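Hydrolase family protein (Deinococcus radiodurans R1, PDB 3CNH) is a predicted hydrolase of the haloacid dehalogenase-like superfamily and probably acts as a phosphatase. Local coordinates at residues A[13-17]-A[86-92]. Residues are numbered along the deposited sequence; the frame is centred on the assembly and turned at random.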
loop_
_atom_site.group_PDB
_atom_site.type_symbol
_atom_site.label_atom_id
_atom_site.label_comp_id
_atom_site.label_asym_id
_atom_site.label_seq_id
_atom_site.Cartn_x
_atom_site.Cartn_y
_atom_site.Cartn_z
ATOM N N GLY A 13 0.353 -3.318 -5.656
ATOM C CA GLY A 13 -0.143 -4.510 -6.327
ATOM C C GLY A 13 -1.563 -4.409 -6.836
ATOM O O GLY A 13 -2.100 -5.364 -7.416
ATOM N N VAL A 14 -2.144 -3.236 -6.632
ATOM C CA VAL A 14 -3.525 -2.965 -7.053
ATOM C C VAL A 14 -3.563 -1.724 -7.945
ATOM O O VAL A 14 -3.703 -1.813 -9.180
ATOM C CB VAL A 14 -4.460 -2.859 -5.839
ATOM C CG1 VAL A 14 -5.889 -2.495 -6.221
ATOM C CG2 VAL A 14 -4.486 -4.195 -5.063
ATOM N N LEU A 15 -3.374 -0.575 -7.312
ATOM C CA LEU A 15 -3.380 0.713 -8.031
ATOM C C LEU A 15 -2.038 1.020 -8.691
ATOM O O LEU A 15 -1.941 1.592 -9.775
ATOM C CB LEU A 15 -3.739 1.847 -7.071
ATOM C CG LEU A 15 -5.172 1.790 -6.521
ATOM C CD1 LEU A 15 -5.357 2.803 -5.386
ATOM C CD2 LEU A 15 -6.187 1.982 -7.652
ATOM N N LEU A 16 -1.003 0.639 -7.982
ATOM C CA LEU A 16 0.391 0.818 -8.412
ATOM C C LEU A 16 1.142 -0.460 -8.172
ATOM O O LEU A 16 0.646 -1.384 -7.534
ATOM C CB LEU A 16 1.071 1.925 -7.588
ATOM C CG LEU A 16 0.412 3.327 -7.498
ATOM C CD1 LEU A 16 1.200 4.230 -6.521
ATOM C CD2 LEU A 16 0.250 3.971 -8.865
ATOM N N THR A 17 2.357 -0.489 -8.685
ATOM C CA THR A 17 3.264 -1.589 -8.358
ATOM C C THR A 17 3.570 -1.483 -6.863
ATOM O O THR A 17 3.280 -0.486 -6.217
ATOM C CB THR A 17 4.606 -1.481 -9.127
ATOM O OG1 THR A 17 5.200 -0.201 -8.866
ATOM C CG2 THR A 17 4.387 -1.669 -10.603
ATOM N N GLN A 86 5.396 2.426 -10.109
ATOM C CA GLN A 86 4.832 2.613 -11.430
ATOM C C GLN A 86 3.313 2.336 -11.399
ATOM O O GLN A 86 2.816 1.643 -10.516
ATOM C CB GLN A 86 5.518 1.668 -12.391
ATOM C CG GLN A 86 7.024 1.927 -12.502
ATOM C CD GLN A 86 7.361 3.280 -13.147
ATOM O OE1 GLN A 86 6.638 3.764 -14.016
ATOM N NE2 GLN A 86 8.485 3.877 -12.741
ATOM N N PRO A 87 2.587 2.871 -12.369
ATOM C CA PRO A 87 1.162 2.616 -12.290
ATOM C C PRO A 87 0.724 1.285 -12.812
ATOM O O PRO A 87 1.428 0.630 -13.579
ATOM C CB PRO A 87 0.578 3.679 -13.253
ATOM C CG PRO A 87 1.647 3.919 -14.225
ATOM C CD PRO A 87 2.954 3.742 -13.493
ATOM N N ARG A 88 -0.455 0.894 -12.345
ATOM C CA ARG A 88 -1.202 -0.253 -12.899
ATOM C C ARG A 88 -2.376 0.396 -13.632
ATOM O O ARG A 88 -3.448 0.563 -13.067
ATOM C CB ARG A 88 -1.704 -1.184 -11.803
ATOM C CG ARG A 88 -0.616 -1.956 -11.118
ATOM C CD ARG A 88 -0.089 -3.053 -12.011
ATOM N NE ARG A 88 1.055 -3.696 -11.387
ATOM C CZ ARG A 88 0.953 -4.636 -10.459
ATOM N NH1 ARG A 88 -0.246 -5.031 -10.069
ATOM N NH2 ARG A 88 2.039 -5.162 -9.905
ATOM N N PRO A 89 -2.172 0.798 -14.915
ATOM C CA PRO A 89 -3.123 1.593 -15.643
ATOM C C PRO A 89 -4.581 1.197 -15.645
ATOM O O PRO A 89 -5.435 2.047 -15.463
ATOM C CB PRO A 89 -2.559 1.601 -17.069
ATOM C CG PRO A 89 -1.127 1.282 -16.928
ATOM C CD PRO A 89 -1.041 0.374 -15.770
ATOM N N GLU A 90 -4.859 -0.076 -15.862
ATOM C CA GLU A 90 -6.256 -0.500 -15.970
ATOM C C GLU A 90 -6.999 -0.403 -14.635
ATOM O O GLU A 90 -8.167 0.007 -14.587
ATOM C CB GLU A 90 -6.388 -1.906 -16.566
ATOM C CG GLU A 90 -5.789 -2.079 -17.961
ATOM C CD GLU A 90 -5.773 -3.550 -18.416
ATOM O OE1 GLU A 90 -5.929 -4.468 -17.565
ATOM O OE2 GLU A 90 -5.589 -3.793 -19.626
ATOM N N VAL A 91 -6.331 -0.789 -13.565
ATOM C CA VAL A 91 -6.962 -0.755 -12.227
ATOM C C VAL A 91 -7.115 0.697 -11.780
ATOM O O VAL A 91 -8.126 1.121 -11.207
ATOM C CB VAL A 91 -6.262 -1.627 -11.203
ATOM C CG1 VAL A 91 -6.905 -1.412 -9.852
ATOM C CG2 VAL A 91 -6.357 -3.073 -11.639
ATOM N N LEU A 92 -6.090 1.476 -12.066
ATOM C CA LEU A 92 -6.149 2.932 -11.803
ATOM C C LEU A 92 -7.318 3.567 -12.438
ATOM O O LEU A 92 -8.044 4.359 -11.843
ATOM C CB LEU A 92 -4.951 3.679 -12.364
ATOM C CG LEU A 92 -3.796 3.718 -11.401
ATOM C CD1 LEU A 92 -2.547 4.234 -12.055
ATOM C CD2 LEU A 92 -4.174 4.586 -10.212
#
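A single backbone bridge, L16 with P87, joins the loop that follows strand 6-9 to the chain entering helix 89-98, next to the sodium site of this haloacid dehalogenase-like fold. Two main-chain bonds flank the bridge. T17 N gives a nearly linear bond to Q86 O at 2.8 Å (N-H...O 167°), and R88 N bonds to L15 O at 3.0 Å. T17 adds a side-chain bond: chi1 of 55° sets OG1 between its own N and carbonyl carbon, where it accepts Q86 N at 2.9 Å, while Q84 O is its second partner. T17 thus grips both the N and the O of Q86, and its methyl CG2 lies beside Q86 CB at 4.0 Å. A valine here would probably keep the bond from its backbone N but leave Q86 N and Q84 O without their hydroxyl partner.

In the conformer given, R88, the N-cap residue of helix 89-98, bends at chi2 (-74°) and runs along the loop, its guanidinium with T17 N and L16 O over one face and NH1 3.3 Å from G13 O; a second conformer makes this end of the contact less certain. Toward the helix the contact turns apolar. V91 meets V14 methyl to methyl, CG1 to CG1 at 3.9 Å, and the same V91 CG1 touches L15 CD2, the two side chains crossing at roughly a right angle. L92, also modelled in two conformers, packs in the one given against L15 and L16.

G13 directly follows G12, which with D10 and D166 forms the sodium site, so the contact begins one residue beyond a metal ligand. W9 of strand 6-9 packs on V14, L15 and V91; helix 112-122 covers L16 and P87 through F122, and A187 of helix 187-196 touches V91.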